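Long-range contacts in beta-galactosidase/beta-glucuronidase (PDB 6MVF), which is a flavin mononucleotide-binding glycoside hydrolase of family 2 that probably cleaves beta-glucuronides: residues Asn170-Leu175 / Phe202-Asp207; Phe210-Ser215 / Ala258-Asn263; Pro181-Thr186 / Asp268-Asn273; Pro206-Thr211 / Pro230-Ala235. All coordinates share one frame; numbering follows the deposited sequence.

Interaction 1 of 4, residues Asn170-Leu175 / Phe202-Asp207; sequences NAHFDL and FVTNPD. With FMN (flavin mononucleotide), chain G.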
# COMPACT_ATOMS: atom_id res chain seq x y z
N ASN A 170 -19.58 5.18 29.07
CA ASN A 170 -20.82 4.75 29.71
C ASN A 170 -22.04 5.10 28.86
O ASN A 170 -22.96 4.29 28.72
CB ASN A 170 -20.93 5.35 31.11
CG ASN A 170 -22.16 4.86 31.85
OD1 ASN A 170 -22.29 3.67 32.13
ND2 ASN A 170 -23.06 5.78 32.18
N ALA A 171 -22.07 6.30 28.29
CA ALA A 171 -23.07 6.67 27.31
C ALA A 171 -22.51 6.34 25.92
O ALA A 171 -21.43 6.81 25.56
CB ALA A 171 -23.44 8.15 27.42
N HIS A 172 -23.26 5.54 25.16
CA HIS A 172 -22.79 4.97 23.90
C HIS A 172 -24.00 4.44 23.15
O HIS A 172 -25.00 4.06 23.75
CB HIS A 172 -21.76 3.85 24.13
CG HIS A 172 -22.32 2.64 24.81
ND1 HIS A 172 -22.22 2.43 26.17
CD2 HIS A 172 -22.98 1.56 24.32
CE1 HIS A 172 -22.79 1.28 26.49
NE2 HIS A 172 -23.26 0.73 25.38
N PHE A 173 -23.87 4.37 21.82
CA PHE A 173 -24.91 3.77 21.00
C PHE A 173 -25.08 2.28 21.31
O PHE A 173 -24.11 1.55 21.54
CB PHE A 173 -24.59 3.95 19.51
CG PHE A 173 -24.56 5.39 19.05
CD1 PHE A 173 -25.75 6.10 18.89
CD2 PHE A 173 -23.35 6.01 18.73
CE1 PHE A 173 -25.74 7.41 18.46
CE2 PHE A 173 -23.32 7.32 18.28
CZ PHE A 173 -24.52 8.03 18.15
N ASP A 174 -26.34 1.83 21.24
CA ASP A 174 -26.77 0.53 21.75
C ASP A 174 -26.01 -0.61 21.09
O ASP A 174 -26.00 -0.74 19.87
CB ASP A 174 -28.28 0.37 21.53
CG ASP A 174 -28.91 -0.74 22.39
OD1 ASP A 174 -28.17 -1.53 23.02
OD2 ASP A 174 -30.15 -0.83 22.44
N LEU A 175 -25.40 -1.45 21.94
CA LEU A 175 -24.67 -2.64 21.53
C LEU A 175 -25.40 -3.92 21.92
O LEU A 175 -24.93 -5.02 21.59
CB LEU A 175 -23.27 -2.63 22.18
CG LEU A 175 -22.28 -1.62 21.61
CD1 LEU A 175 -21.29 -1.08 22.66
CD2 LEU A 175 -21.54 -2.30 20.49
N PHE A 202 -30.05 4.61 18.68
CA PHE A 202 -30.45 4.12 19.99
C PHE A 202 -29.29 4.28 20.95
O PHE A 202 -28.22 3.71 20.73
CB PHE A 202 -30.91 2.66 19.91
CG PHE A 202 -32.00 2.45 18.91
CD1 PHE A 202 -33.33 2.66 19.27
CD2 PHE A 202 -31.71 2.08 17.61
CE1 PHE A 202 -34.34 2.49 18.35
CE2 PHE A 202 -32.72 1.89 16.69
CZ PHE A 202 -34.04 2.10 17.05
N VAL A 203 -29.51 5.05 22.01
CA VAL A 203 -28.45 5.41 22.94
C VAL A 203 -28.69 4.71 24.27
O VAL A 203 -29.77 4.82 24.85
CB VAL A 203 -28.36 6.94 23.11
CG1 VAL A 203 -27.13 7.31 23.95
CG2 VAL A 203 -28.32 7.62 21.73
N THR A 204 -27.68 3.97 24.72
CA THR A 204 -27.64 3.42 26.07
C THR A 204 -27.17 4.51 27.02
O THR A 204 -26.15 5.17 26.77
CB THR A 204 -26.68 2.21 26.13
OG1 THR A 204 -27.14 1.19 25.23
CG2 THR A 204 -26.56 1.64 27.55
N ASN A 205 -27.91 4.70 28.10
CA ASN A 205 -27.70 5.76 29.07
C ASN A 205 -27.72 7.16 28.47
O ASN A 205 -26.78 7.94 28.70
CB ASN A 205 -26.37 5.54 29.81
CG ASN A 205 -26.35 4.25 30.55
OD1 ASN A 205 -27.31 3.92 31.26
ND2 ASN A 205 -25.27 3.49 30.39
N PRO A 206 -28.75 7.54 27.73
CA PRO A 206 -28.87 8.93 27.30
C PRO A 206 -29.04 9.84 28.49
O PRO A 206 -29.22 9.40 29.62
CB PRO A 206 -30.12 8.94 26.41
CG PRO A 206 -30.95 7.86 26.99
CD PRO A 206 -30.00 6.78 27.46
N ASP A 207 -29.03 11.14 28.22
CA ASP A 207 -29.02 12.18 29.25
C ASP A 207 -29.11 13.54 28.56
O ASP A 207 -28.71 13.66 27.40
CB ASP A 207 -27.77 12.01 30.12
CG ASP A 207 -27.32 13.29 30.78
OD1 ASP A 207 -28.00 13.75 31.73
OD2 ASP A 207 -26.26 13.83 30.36
N1 FMN G . -34.19 -0.91 19.91
C2 FMN G . -33.09 -0.73 20.64
O2 FMN G . -33.15 -0.51 21.86
N3 FMN G . -31.88 -0.80 20.14
C4 FMN G . -31.65 -1.03 18.88
O4 FMN G . -30.53 -1.10 18.42
C4A FMN G . -32.78 -1.21 18.04
N5 FMN G . -32.56 -1.46 16.78
C5A FMN G . -33.56 -1.63 15.94
C6 FMN G . -33.28 -1.88 14.62
C7 FMN G . -34.29 -2.06 13.74
C7M FMN G . -33.99 -2.33 12.32
C8 FMN G . -35.67 -2.01 14.21
C8M FMN G . -36.79 -2.22 13.25
C9 FMN G . -35.94 -1.76 15.53
C9A FMN G . -34.93 -1.56 16.43
N10 FMN G . -35.20 -1.34 17.77
C10 FMN G . -34.11 -1.14 18.62
C1' FMN G . -36.60 -1.24 18.15
C2' FMN G . -37.27 -2.23 19.07
O2' FMN G . -37.69 -3.23 18.17
C3' FMN G . -38.53 -1.70 19.71
O3' FMN G . -38.53 -0.29 19.65
C4' FMN G . -38.69 -2.03 21.17
O4' FMN G . -37.42 -1.83 21.76
C5' FMN G . -39.24 -3.43 21.45
O5' FMN G . -38.19 -4.35 21.72
P FMN G . -38.38 -5.92 21.72
O1P FMN G . -37.39 -6.35 22.73
O2P FMN G . -39.82 -6.15 22.06
O3P FMN G . -38.08 -6.46 20.36
O HOH W 1 -25.47 -0.95 24.70
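Thr204 and His172 stand next to each other on one face of the sheet as an antiparallel hydrogen-bonded pair, and Thr204 CB sits over one face of the imidazole, 4.1 Å from the centroid of the His172 ring, in a CH-pi contact. The ring is brought there by setting its CG between the backbone N and the carbonyl carbon (chi1 66°). One water ties the pair further, lying 2.9 Å from His172 NE2 and accepting from Thr204 OG1 and Leu175 N, while ND1 bonds to Pro169 O. Backbone bonds run from Thr204 N to His172 O (2.9 Å) and from Asp174 N to Phe202 O (2.7 Å). At one end, Asn205 ND2 donates almost straight (175°) to Asn170 O at 3.0 Å; the oxygen lies in the Asn205 amide plane, but the donor stands above the carbonyl plane.

At the flavin end, Asp174 and Phe202 divide the work. The carboxylate OD2 accepts from FMN N3 at 2.9 Å, and OD1 is held by Asp176 N. The Phe202 ring lies nearly parallel to the flavin over its pyrimidine part, with CE2 3.4 Å from FMN N5; a flat, apolar group suits that face. Replacing Phe202 with alanine would take the ring off the flavin, which is likely to leave that part of the isoalloxazine without its stacking partner and freer to shift.

Phe173 and Val203 diverge, yet Phe173 CD1 and Val203 CG2 still touch (4.1 Å). Strand 172-173 thus pairs with the end of strand 195-204, and both residues face the other sheet, reaching Leu260 of strand 254-262, while Phe173 also meets Ile270 of strand 265-274.

Interaction 2 of 4, residues Phe210-Ser215 / Ala258-Asn263; sequences FTVMYS and ARLQRN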
# COMPACT_ATOMS: atom_id res chain seq x y z
N PHE A 210 -26.27 14.98 26.38
CA PHE A 210 -25.85 14.31 25.16
C PHE A 210 -26.81 14.63 24.01
O PHE A 210 -28.03 14.62 24.18
CB PHE A 210 -25.78 12.80 25.38
CG PHE A 210 -24.64 12.37 26.27
CD1 PHE A 210 -23.32 12.41 25.80
CD2 PHE A 210 -24.88 11.91 27.55
CE1 PHE A 210 -22.26 12.02 26.60
CE2 PHE A 210 -23.83 11.51 28.37
CZ PHE A 210 -22.51 11.56 27.89
N THR A 211 -26.25 14.94 22.84
CA THR A 211 -27.01 15.04 21.61
C THR A 211 -26.52 13.99 20.60
O THR A 211 -25.46 13.39 20.76
CB THR A 211 -26.89 16.44 20.98
OG1 THR A 211 -25.51 16.80 20.90
CG2 THR A 211 -27.66 17.48 21.76
N VAL A 212 -27.31 13.78 19.56
CA VAL A 212 -26.90 12.97 18.42
C VAL A 212 -26.83 13.88 17.19
O VAL A 212 -27.85 14.45 16.77
CB VAL A 212 -27.85 11.79 18.19
CG1 VAL A 212 -27.48 11.05 16.91
CG2 VAL A 212 -27.81 10.83 19.39
N MET A 213 -25.63 14.03 16.63
CA MET A 213 -25.40 14.86 15.46
C MET A 213 -25.29 13.94 14.25
O MET A 213 -24.37 13.12 14.17
CB MET A 213 -24.16 15.73 15.62
CG MET A 213 -24.17 16.60 16.87
SD MET A 213 -22.74 17.70 16.97
CE MET A 213 -21.43 16.53 16.58
N TYR A 214 -26.25 14.05 13.34
CA TYR A 214 -26.32 13.23 12.15
C TYR A 214 -25.71 13.98 10.98
O TYR A 214 -26.00 15.15 10.77
CB TYR A 214 -27.77 12.90 11.81
CG TYR A 214 -28.50 12.04 12.80
CD1 TYR A 214 -28.16 10.71 12.96
CD2 TYR A 214 -29.58 12.53 13.53
CE1 TYR A 214 -28.84 9.90 13.83
CE2 TYR A 214 -30.27 11.73 14.41
CZ TYR A 214 -29.90 10.41 14.55
OH TYR A 214 -30.57 9.59 15.42
N SER A 215 -24.89 13.28 10.20
CA SER A 215 -24.27 13.84 9.02
C SER A 215 -24.37 12.84 7.88
O SER A 215 -24.14 11.64 8.09
CB SER A 215 -22.81 14.20 9.30
OG SER A 215 -22.11 14.46 8.10
N ALA A 258 -23.39 9.01 12.70
CA ALA A 258 -24.09 9.46 13.90
C ALA A 258 -23.10 9.60 15.03
O ALA A 258 -22.36 8.65 15.32
CB ALA A 258 -25.23 8.50 14.30
N ARG A 259 -23.10 10.76 15.69
CA ARG A 259 -22.14 11.08 16.74
C ARG A 259 -22.87 11.45 18.01
O ARG A 259 -23.63 12.43 18.02
CB ARG A 259 -21.23 12.23 16.33
CG ARG A 259 -20.03 11.81 15.57
CD ARG A 259 -19.02 12.95 15.44
NE ARG A 259 -18.04 12.60 14.42
CZ ARG A 259 -18.15 12.94 13.14
NH1 ARG A 259 -19.19 13.67 12.74
NH2 ARG A 259 -17.22 12.56 12.26
N LEU A 260 -22.60 10.71 19.09
CA LEU A 260 -23.06 11.06 20.42
C LEU A 260 -22.11 12.09 21.04
O LEU A 260 -20.93 11.80 21.29
CB LEU A 260 -23.15 9.80 21.28
CG LEU A 260 -23.81 9.96 22.66
CD1 LEU A 260 -25.28 10.40 22.56
CD2 LEU A 260 -23.67 8.68 23.44
N GLN A 261 -22.64 13.28 21.31
CA GLN A 261 -21.84 14.48 21.57
C GLN A 261 -22.14 15.04 22.95
O GLN A 261 -23.30 15.16 23.34
CB GLN A 261 -22.17 15.57 20.51
CG GLN A 261 -21.36 16.86 20.57
CD GLN A 261 -19.97 16.75 19.92
OE1 GLN A 261 -19.62 15.73 19.28
NE2 GLN A 261 -19.17 17.79 20.08
N ARG A 262 -21.10 15.40 23.69
CA ARG A 262 -21.27 16.23 24.89
C ARG A 262 -20.35 17.44 24.81
O ARG A 262 -19.14 17.28 24.62
CB ARG A 262 -20.99 15.44 26.17
CG ARG A 262 -21.30 16.27 27.39
CD ARG A 262 -20.48 15.84 28.56
NE ARG A 262 -21.21 14.88 29.36
CZ ARG A 262 -20.62 14.12 30.29
NH1 ARG A 262 -19.31 14.23 30.50
NH2 ARG A 262 -21.35 13.26 30.99
N ASN A 263 -20.91 18.64 24.95
CA ASN A 263 -20.13 19.87 24.82
C ASN A 263 -19.37 19.88 23.49
O ASN A 263 -20.01 19.79 22.44
CB ASN A 263 -19.17 20.02 26.00
CG ASN A 263 -19.90 20.19 27.33
OD1 ASN A 263 -19.81 19.35 28.20
ND2 ASN A 263 -20.59 21.30 27.49
O HOH W 2 -24.54 17.63 23.59
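Val212 and Leu260 meet on the densely packed face of this strand pair, Val212 CG2 lying 4.1 Å from Leu260 CD1. Next to them Ala258 CB rests 3.9 Å from Tyr214 CE1, its small methyl fitting beside a broad ring. Leu260 CD1 reaches on to Phe210 CB at 3.7 Å. This apolar face turns inward on Ser201 and Ile199 of strand 195-204, and the tyrosine hydroxyl, buried with them, is bonded to Ser201 OG and Thr234 O.

Strands 211-217 and 254-262 are central, antiparallel neighbours in one sheet of a beta sandwich, consistent with the immunoglobulin-like domain of family 2 glycosidases. Thr211 and Gln261 exchange two backbone bonds, as do Met213 and Arg259, with Met213 N to Arg259 O at 2.9 Å.

The other face is not simply open to solvent, because Thr563 and Ile493 of the second subunit pack on Met213 and Gln261. Gln261, bent at chi2 (81°), lays its CG 3.9 Å from Met213 SD and sends NE2 to Asn263 O. With a serine in its place, Met213 SD would lose the CG it packs on, and the Asn263 carbonyl would probably be left without this donor. Arg259 NE forms a salt bridge with Glu269. The looser side belongs to Thr211 and Arg262, both partly exposed. A water donates to Gln261 O and lies 3.0 Å from Thr211 OG1. At the end of the strand pair Arg262 runs obliquely along the Phe210 ring, the guanidinium and ring planes 28° apart and Arg262 NH2 3.7 Å from Phe210 CZ.

Interaction 3 of 4, residues Pro181-Thr186 / Asp268-Asn273; sequences PGIMVT and DEIYAN. With FMN (flavin mononucleotide), chain G.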
# COMPACT_ATOMS: atom_id res chain seq x y z
N PRO A 181 -26.57 -2.63 14.71
CA PRO A 181 -25.55 -1.57 14.60
C PRO A 181 -25.81 -0.36 15.49
O PRO A 181 -24.90 0.46 15.68
CB PRO A 181 -25.61 -1.19 13.12
CG PRO A 181 -27.05 -1.48 12.72
CD PRO A 181 -27.49 -2.66 13.55
N GLY A 182 -27.01 -0.23 16.05
CA GLY A 182 -27.37 0.95 16.82
C GLY A 182 -28.02 2.05 16.02
O GLY A 182 -28.34 3.10 16.59
N ILE A 183 -28.23 1.86 14.72
CA ILE A 183 -28.83 2.88 13.87
C ILE A 183 -29.60 2.19 12.75
O ILE A 183 -29.15 1.17 12.21
CB ILE A 183 -27.75 3.85 13.35
CG1 ILE A 183 -28.37 5.05 12.65
CG2 ILE A 183 -26.77 3.14 12.43
CD1 ILE A 183 -27.37 6.15 12.39
N MET A 184 -30.79 2.70 12.46
CA MET A 184 -31.56 2.25 11.31
C MET A 184 -31.86 3.42 10.38
O MET A 184 -32.11 4.55 10.83
CB MET A 184 -32.85 1.54 11.75
CG MET A 184 -33.83 2.42 12.47
SD MET A 184 -35.24 1.44 13.00
CE MET A 184 -35.94 0.90 11.43
N VAL A 185 -31.78 3.16 9.08
CA VAL A 185 -31.84 4.21 8.07
C VAL A 185 -32.80 3.75 6.98
O VAL A 185 -32.56 2.72 6.35
CB VAL A 185 -30.45 4.52 7.47
CG1 VAL A 185 -30.54 5.70 6.51
CG2 VAL A 185 -29.39 4.78 8.58
N THR A 186 -33.85 4.52 6.75
CA THR A 186 -34.78 4.23 5.67
C THR A 186 -34.67 5.32 4.62
O THR A 186 -35.21 6.42 4.80
CB THR A 186 -36.21 4.13 6.21
OG1 THR A 186 -36.25 3.17 7.28
CG2 THR A 186 -37.17 3.71 5.11
N ASP A 268 -19.29 8.85 21.24
CA ASP A 268 -19.47 7.67 20.42
C ASP A 268 -19.76 8.07 18.98
O ASP A 268 -20.22 9.19 18.70
CB ASP A 268 -20.58 6.77 20.99
CG ASP A 268 -20.38 5.32 20.61
OD1 ASP A 268 -19.38 5.01 19.91
OD2 ASP A 268 -21.20 4.47 21.03
N GLU A 269 -19.47 7.15 18.05
CA GLU A 269 -19.64 7.40 16.62
C GLU A 269 -19.89 6.08 15.90
O GLU A 269 -19.07 5.16 16.01
CB GLU A 269 -18.41 8.11 16.05
CG GLU A 269 -18.39 8.32 14.53
CD GLU A 269 -17.07 8.97 14.06
OE1 GLU A 269 -17.02 10.23 13.95
OE2 GLU A 269 -16.08 8.20 13.84
N ILE A 270 -21.01 6.00 15.19
CA ILE A 270 -21.32 4.85 14.34
C ILE A 270 -21.75 5.36 12.97
O ILE A 270 -22.10 6.53 12.80
CB ILE A 270 -22.42 3.96 14.94
CG1 ILE A 270 -23.72 4.75 15.10
CG2 ILE A 270 -21.96 3.36 16.26
CD1 ILE A 270 -24.84 3.93 15.67
N TYR A 271 -21.72 4.47 11.99
CA TYR A 271 -22.03 4.89 10.64
C TYR A 271 -22.59 3.72 9.83
O TYR A 271 -22.55 2.56 10.25
CB TYR A 271 -20.80 5.50 9.96
CG TYR A 271 -19.62 4.58 9.82
CD1 TYR A 271 -18.56 4.64 10.73
CD2 TYR A 271 -19.54 3.66 8.77
CE1 TYR A 271 -17.47 3.79 10.60
CE2 TYR A 271 -18.45 2.81 8.63
CZ TYR A 271 -17.42 2.88 9.55
OH TYR A 271 -16.33 2.03 9.41
N ALA A 272 -23.11 4.05 8.66
CA ALA A 272 -23.83 3.09 7.84
C ALA A 272 -23.80 3.55 6.38
O ALA A 272 -24.09 4.71 6.08
CB ALA A 272 -25.28 2.94 8.32
N ASN A 273 -23.46 2.62 5.49
CA ASN A 273 -23.58 2.84 4.06
C ASN A 273 -24.98 2.44 3.62
O ASN A 273 -25.48 1.36 3.99
CB ASN A 273 -22.51 2.06 3.31
CG ASN A 273 -21.10 2.49 3.69
OD1 ASN A 273 -20.91 3.57 4.26
ND2 ASN A 273 -20.12 1.68 3.36
N1 FMN G . -34.19 -0.91 19.91
C2 FMN G . -33.09 -0.73 20.64
O2 FMN G . -33.15 -0.51 21.86
N3 FMN G . -31.88 -0.80 20.14
C4 FMN G . -31.65 -1.03 18.88
O4 FMN G . -30.53 -1.10 18.42
C4A FMN G . -32.78 -1.21 18.04
N5 FMN G . -32.56 -1.46 16.78
C5A FMN G . -33.56 -1.63 15.94
C6 FMN G . -33.28 -1.88 14.62
C7 FMN G . -34.29 -2.06 13.74
C7M FMN G . -33.99 -2.33 12.32
C8 FMN G . -35.67 -2.01 14.21
C8M FMN G . -36.79 -2.22 13.25
C9 FMN G . -35.94 -1.76 15.53
C9A FMN G . -34.93 -1.56 16.43
N10 FMN G . -35.20 -1.34 17.77
C10 FMN G . -34.11 -1.14 18.62
C1' FMN G . -36.60 -1.24 18.15
C2' FMN G . -37.27 -2.23 19.07
O2' FMN G . -37.69 -3.23 18.17
C3' FMN G . -38.53 -1.70 19.71
O3' FMN G . -38.53 -0.29 19.65
C4' FMN G . -38.69 -2.03 21.17
O4' FMN G . -37.42 -1.83 21.76
C5' FMN G . -39.24 -3.43 21.45
O5' FMN G . -38.19 -4.35 21.72
P FMN G . -38.38 -5.92 21.72
O1P FMN G . -37.39 -6.35 22.73
O2P FMN G . -39.82 -6.15 22.06
O3P FMN G . -38.08 -6.46 20.36
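Ile270 sets CG1 between its backbone N and carbonyl carbon (chi1 62°) and continues as an extended chain (chi2 180°) that carries CD1 across to Pro181, Gly182 and Ile183. Ile183 turns CB and CG2 to this methyl, CG2 being set between the backbone N and the carbonyl carbon. The two isoleucines run antiparallel alongside each other, Ile183 CB 3.7 Å from Ile270 CD1, and Ile183 CG2 goes on to Ala272 CB, 4.4 Å away. Ile270 CD1 also lies 3.7 Å from Gly182 C and 3.5 Å from Pro181 O. Glycine suits position 182 because, with phi at 92°, a side chain would press against the Pro181 carbonyl as well as this methyl.

No hydrogen bond spans the two segments, as expected where strands of different sheets face each other across the core of a beta sandwich. Alternation along strand 183-189 then does two jobs. Ile183 and Val185 turn inward, where branched aliphatic chains fill the interior, while Met184 turns away to the flavin. Its sulfur, Met184 SD, lies 3.7 Å from FMN C8, and Met184 CE is likewise 3.7 Å from FMN C8M, the flexible thioether following the dimethylbenzene end of the cofactor.

The edge of the same strand is tied by Asn387, which bonds to Ile183 O and Val185 N. On strand 265-274, Glu269 makes a salt bridge to Lys562 of the second subunit, and Asp268 OD2 makes one to Arg25.

Interaction 4 of 4, residues Pro206-Thr211 / Pro230-Ala235; sequences PDDSFT and PSDNTA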
# COMPACT_ATOMS: atom_id res chain seq x y z
N PRO A 206 -28.75 7.54 27.73
CA PRO A 206 -28.87 8.93 27.30
C PRO A 206 -29.04 9.84 28.49
O PRO A 206 -29.22 9.40 29.62
CB PRO A 206 -30.12 8.94 26.41
CG PRO A 206 -30.95 7.86 26.99
CD PRO A 206 -30.00 6.78 27.46
N ASP A 207 -29.03 11.14 28.22
CA ASP A 207 -29.02 12.18 29.25
C ASP A 207 -29.11 13.54 28.56
O ASP A 207 -28.71 13.66 27.40
CB ASP A 207 -27.77 12.01 30.12
CG ASP A 207 -27.32 13.29 30.78
OD1 ASP A 207 -28.00 13.75 31.73
OD2 ASP A 207 -26.26 13.83 30.36
N ASP A 208 -29.63 14.57 29.23
CA ASP A 208 -29.85 15.85 28.57
C ASP A 208 -28.57 16.51 28.07
O ASP A 208 -28.63 17.34 27.16
CB ASP A 208 -30.59 16.81 29.52
CG ASP A 208 -32.06 16.43 29.70
OD1 ASP A 208 -32.59 15.66 28.86
OD2 ASP A 208 -32.68 16.90 30.67
N SER A 209 -27.40 16.14 28.61
CA SER A 209 -26.15 16.71 28.13
C SER A 209 -25.63 16.06 26.85
O SER A 209 -24.64 16.54 26.29
CB SER A 209 -25.07 16.61 29.22
OG SER A 209 -24.69 15.27 29.48
N PHE A 210 -26.27 14.98 26.38
CA PHE A 210 -25.85 14.31 25.16
C PHE A 210 -26.81 14.63 24.01
O PHE A 210 -28.03 14.62 24.18
CB PHE A 210 -25.78 12.80 25.38
CG PHE A 210 -24.64 12.37 26.27
CD1 PHE A 210 -23.32 12.41 25.80
CD2 PHE A 210 -24.88 11.91 27.55
CE1 PHE A 210 -22.26 12.02 26.60
CE2 PHE A 210 -23.83 11.51 28.37
CZ PHE A 210 -22.51 11.56 27.89
N THR A 211 -26.25 14.94 22.84
CA THR A 211 -27.01 15.04 21.61
C THR A 211 -26.52 13.99 20.60
O THR A 211 -25.46 13.39 20.76
CB THR A 211 -26.89 16.44 20.98
OG1 THR A 211 -25.51 16.80 20.90
CG2 THR A 211 -27.66 17.48 21.76
N PRO A 230 -31.98 15.38 20.41
CA PRO A 230 -31.66 14.99 21.78
C PRO A 230 -31.30 13.51 21.85
O PRO A 230 -31.86 12.69 21.12
CB PRO A 230 -32.96 15.28 22.55
CG PRO A 230 -33.70 16.19 21.71
CD PRO A 230 -33.37 15.86 20.30
N SER A 231 -30.39 13.17 22.75
CA SER A 231 -29.97 11.77 22.80
C SER A 231 -31.08 10.81 23.26
O SER A 231 -30.87 9.60 23.19
CB SER A 231 -28.74 11.60 23.70
OG SER A 231 -29.02 11.78 25.07
N ASP A 232 -32.24 11.30 23.71
CA ASP A 232 -33.33 10.44 24.17
C ASP A 232 -34.56 10.56 23.27
O ASP A 232 -35.69 10.25 23.68
CB ASP A 232 -33.70 10.77 25.61
CG ASP A 232 -34.36 12.16 25.75
OD1 ASP A 232 -34.39 12.96 24.76
OD2 ASP A 232 -34.85 12.46 26.86
N ASN A 233 -34.36 11.06 22.06
CA ASN A 233 -35.42 11.43 21.14
C ASN A 233 -34.79 11.60 19.77
O ASN A 233 -34.72 12.72 19.25
CB ASN A 233 -36.12 12.72 21.60
CG ASN A 233 -37.27 13.08 20.73
OD1 ASN A 233 -37.87 12.21 20.10
ND2 ASN A 233 -37.57 14.36 20.65
N THR A 234 -34.30 10.50 19.21
CA THR A 234 -33.28 10.58 18.17
C THR A 234 -33.84 10.52 16.76
O THR A 234 -33.11 10.80 15.81
CB THR A 234 -32.25 9.46 18.36
OG1 THR A 234 -32.83 8.21 17.97
CG2 THR A 234 -31.81 9.38 19.82
N ALA A 235 -35.11 10.19 16.60
CA ALA A 235 -35.66 10.03 15.26
C ALA A 235 -35.74 11.37 14.54
O ALA A 235 -36.14 12.39 15.11
CB ALA A 235 -37.04 9.38 15.33
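Ser231 makes both hydrogen bonds to the 206-211 loop, to Asp207 and Phe210. Its hydroxyl OG donates to Asp207 O at 3.0 Å, and its backbone N donates to Phe210 O at 3.1 Å from above the carbonyl plane. Placing OG between the backbone N and the carbonyl carbon (chi1 71°) directs the hydroxyl into the opposite loop. There it has carbon neighbours as well: Pro206 CB is 3.3 Å from Ser231 OG, and Phe210 CB is 3.4 Å from the same oxygen. Serine suits this place because it is small enough to enter between them and still supplies a donor.

Asp207 O is itself fixed by a turn. Asp207 to Phe210 form a type I beta turn in which Phe210 N bonds to Asp207 O at 3.0 Å, and this N-H and the serine hydroxyl reach the oxygen from opposite faces of its plane. A weak bond from Ser209 N to Asp207 OD2 helps shape that turn. The serine is placed in the same way by a second type I turn, Pro230 to Asn233, closed by Asn233 N bonding to Pro230 O at 3.1 Å. Farther out, Pro206 CB touches Asp232 CB (4.1 Å), and the exposed carboxylates of Asp208 and Asp232 probably repel each other mildly.

Both loops lie at the end of the sheet where strand 211-217 begins beside the end of strand 223-230: Thr211 and Pro230 make an antiparallel non-hydrogen-bonded pair. Beyond the second turn Thr234 OG1 bonds to Ser201 O of strand 195-204, and Pro230 packs on Gln590 of the second subunit.

How the interactions relate
Interactions 1 and 3 form part of the flavin site and are joined directly: Phe202 N lies 3.1 Å from Gly182 O, and Phe173 N 2.8 Å from Asp268 OD2. Interaction 2 lies in the sheet facing interaction 1, with Phe173 CZ 3.4 Å from Leu260 N, and that sheet also holds the 268-273 half of interaction 3, Ala258 N being 2.8 Å from Ile270 O. The centre of interaction 2 is about 11 Å from that of interaction 1 and 12 Å from that of interaction 3. Interaction 4 shares Pro206 and Asp207 with interaction 1, and Phe210 and Thr211 with interaction 2. It is farther from the cofactor, with the Pro206 side chain about 10 Å from FMN.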